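Local coordinates for fatty acid metabolism regulator protein (Bacillus subtilis, PDB 1VI0) that represses genes of fatty acid transport and beta-oxidation as a DNA-binding homodimer whose binding to DNA is inhibited by long-chain fatty acyl-CoA compounds, at residues Met71-Ile75 / Leu87-Lys91. Residues are numbered along the deposited sequence; the frame is centred on the assembly and turned at random.
Sequences MEEDI and LVISK
Met71, Asp74 and Ile75 pack against Leu87, Val88 and Lys91 in a helix-helix contact of the C-terminal, ligand-binding region of this TetR-family repressor, where the end of helix 52-75 meets helix 81-97. The short axes approach to 10.8 Å at an angle of 134° between their N-to-C directions, an oblique antiparallel pairing, and no hydrogen bond spans them. Apolar packing carries the interface. The selenomethionine chain of Met71 bends at both chi2 (-58°) and chi3 (-44°), which lays SE over the backbone of the partner helix, 4.0 Å from Val88 CA; the Met71 and Val88 side chains cross at about a right angle. Leu87 reaches the other way: its CG stands anti to the backbone N, and the CD2 branch meets Asp74 CB at 3.4 Å. The same Leu87 CD2 also lies 4.3 Å from Ile75 CG2. Ile131 of helix 115-141 touches Met71 and Ile75, and Tyr128 of the same helix touches Val88, so a third helix backs the buried part of the contact. The side chain of Val88 lies about 9 Å from the bound dodecyl-CoA, near the ligand without bordering it closely. Asp74 and Lys91 carry opposite charges, yet OD2 of Asp74 and NZ of Lys91 are 6.1 Å apart, too far for a salt bridge, though a weak electrostatic attraction is possible. The bent lysine chain instead presents its aliphatic part, with Lys91 CD 4.1 Å from Asp74 OD2. Nearer the backbone, Lys91 CB sits 4.0 Å from Met71 SE.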
HETATM    1  N   MSE A  71      13.702   2.851  17.186  1.00 35.45           N
HETATM    2  CA  MSE A  71      14.481   3.143  15.986  1.00 37.31           C
HETATM    3  C   MSE A  71      15.534   4.203  16.277  1.00 37.64           C
HETATM    4  O   MSE A  71      16.727   4.010  16.042  1.00 38.32           O
HETATM    5  CB  MSE A  71      13.587   3.636  14.845  1.00 44.00           C
HETATM    6  CG  MSE A  71      12.788   2.543  14.159  1.00 49.81           C
HETATM    7 SE   MSE A  71      13.989   1.202  13.464  1.00 57.50          SE
HETATM    8  CE  MSE A  71      15.304   2.339  12.714  1.00 52.66           C
ATOM      9  N   GLU A  72      15.092   5.320  16.867  1.00 38.02           N
ATOM     10  CA  GLU A  72      16.052   6.398  17.140  1.00 39.34           C
ATOM     11  C   GLU A  72      17.188   5.866  17.995  1.00 39.77           C
ATOM     12  O   GLU A  72      18.353   6.188  17.795  1.00 40.44           O
ATOM     13  CB  GLU A  72      15.372   7.587  17.798  1.00 43.17           C
ATOM     14  CG  GLU A  72      14.642   8.507  16.818  1.00 48.50           C
ATOM     15  CD  GLU A  72      15.473   8.821  15.594  1.00 52.13           C
ATOM     16  OE1 GLU A  72      15.379   8.020  14.639  1.00 54.23           O
ATOM     17  OE2 GLU A  72      16.246   9.800  15.570  1.00 56.21           O
ATOM     18  N   GLU A  73      16.823   5.043  18.976  1.00 40.56           N
ATOM     19  CA  GLU A  73      17.800   4.419  19.849  1.00 40.09           C
ATOM     20  C   GLU A  73      18.816   3.581  19.098  1.00 38.49           C
ATOM     21  O   GLU A  73      20.030   3.765  19.251  1.00 38.61           O
ATOM     22  CB  GLU A  73      17.040   3.542  20.861  1.00 45.89           C
ATOM     23  CG  GLU A  73      17.919   2.428  21.451  1.00 49.80           C
ATOM     24  CD  GLU A  73      17.260   1.856  22.687  1.00 53.45           C
ATOM     25  OE1 GLU A  73      16.019   1.610  22.647  1.00 54.04           O
ATOM     26  OE2 GLU A  73      17.923   1.748  23.737  1.00 53.77           O
ATOM     27  N   ASP A  74      18.379   2.686  18.224  1.00 36.62           N
ATOM     28  CA  ASP A  74      19.312   1.832  17.506  1.00 36.68           C
ATOM     29  C   ASP A  74      20.106   2.461  16.387  1.00 36.09           C
ATOM     30  O   ASP A  74      21.240   2.002  16.144  1.00 34.61           O
ATOM     31  CB  ASP A  74      18.540   0.634  16.908  1.00 37.48           C
ATOM     32  CG  ASP A  74      17.896  -0.191  18.012  1.00 44.29           C
ATOM     33  OD1 ASP A  74      18.279   0.034  19.188  1.00 46.88           O
ATOM     34  OD2 ASP A  74      17.036  -1.019  17.686  1.00 44.33           O
ATOM     35  N   ILE A  75      19.552   3.401  15.628  1.00 34.77           N
ATOM     36  CA  ILE A  75      20.237   3.924  14.456  1.00 36.99           C
ATOM     37  C   ILE A  75      21.330   4.921  14.690  1.00 37.27           C
ATOM     38  O   ILE A  75      22.202   5.085  13.798  1.00 36.60           O
ATOM     39  CB  ILE A  75      19.276   4.473  13.387  1.00 38.31           C
ATOM     40  CG1 ILE A  75      18.534   5.697  13.907  1.00 39.93           C
ATOM     41  CG2 ILE A  75      18.320   3.377  12.943  1.00 41.14           C
ATOM     42  CD1 ILE A  75      17.580   6.264  12.839  1.00 42.54           C
ATOM     43  N   LEU A  87      18.803  -1.574   9.421  1.00 18.73           N
ATOM     44  CA  LEU A  87      18.189  -1.653  10.741  1.00 17.75           C
ATOM     45  C   LEU A  87      16.691  -1.381  10.643  1.00 17.98           C
ATOM     46  O   LEU A  87      15.889  -2.176  11.193  1.00 21.21           O
ATOM     47  CB  LEU A  87      18.898  -0.734  11.712  1.00 22.37           C
ATOM     48  CG  LEU A  87      18.748  -1.160  13.196  1.00 31.07           C
ATOM     49  CD1 LEU A  87      18.896  -2.672  13.324  1.00 37.53           C
ATOM     50  CD2 LEU A  87      19.850  -0.469  13.988  1.00 37.01           C
ATOM     51  N   VAL A  88      16.329  -0.317   9.931  1.00 16.79           N
ATOM     52  CA  VAL A  88      14.917  -0.034   9.739  1.00 18.14           C
ATOM     53  C   VAL A  88      14.204  -1.222   9.117  1.00 16.84           C
ATOM     54  O   VAL A  88      13.157  -1.595   9.662  1.00 18.19           O
ATOM     55  CB  VAL A  88      14.701   1.201   8.795  1.00 19.65           C
ATOM     56  CG1 VAL A  88      13.238   1.334   8.534  1.00 19.12           C
ATOM     57  CG2 VAL A  88      15.229   2.439   9.557  1.00 21.90           C
ATOM     58  N   ILE A  89      14.702  -1.781   8.032  1.00 17.93           N
ATOM     59  CA  ILE A  89      14.015  -2.905   7.387  1.00 17.80           C
ATOM     60  C   ILE A  89      13.866  -4.100   8.331  1.00 18.42           C
ATOM     61  O   ILE A  89      12.817  -4.711   8.482  1.00 18.55           O
ATOM     62  CB  ILE A  89      14.660  -3.283   6.062  1.00 17.63           C
ATOM     63  CG1 ILE A  89      14.722  -2.028   5.118  1.00 15.39           C
ATOM     64  CG2 ILE A  89      13.983  -4.435   5.387  1.00 18.94           C
ATOM     65  CD1 ILE A  89      15.609  -2.234   3.945  1.00 16.67           C
ATOM     66  N   SER A  90      15.016  -4.479   8.921  1.00 17.24           N
ATOM     67  CA  SER A  90      14.959  -5.675   9.791  1.00 20.09           C
ATOM     68  C   SER A  90      14.085  -5.444  11.008  1.00 19.94           C
ATOM     69  O   SER A  90      13.292  -6.340  11.357  1.00 19.77           O
ATOM     70  CB  SER A  90      16.390  -6.070  10.141  1.00 24.09           C
ATOM     71  OG  SER A  90      16.990  -5.178  11.021  1.00 30.69           O
ATOM     72  N   LYS A  91      14.063  -4.222  11.575  1.00 17.71           N
ATOM     73  CA  LYS A  91      13.234  -3.944  12.720  1.00 19.26           C
ATOM     74  C   LYS A  91      11.743  -3.892  12.334  1.00 17.33           C
ATOM     75  O   LYS A  91      10.934  -4.445  13.101  1.00 18.40           O
ATOM     76  CB  LYS A  91      13.709  -2.772  13.544  1.00 21.55           C
ATOM     77  CG  LYS A  91      15.141  -2.997  14.071  1.00 22.99           C
ATOM     78  CD  LYS A  91      15.072  -3.770  15.383  1.00 33.76           C
ATOM     79  CE  LYS A  91      16.054  -4.929  15.410  1.00 39.40           C
ATOM     80  NZ  LYS A  91      15.586  -6.066  14.539  1.00 44.45           N
TER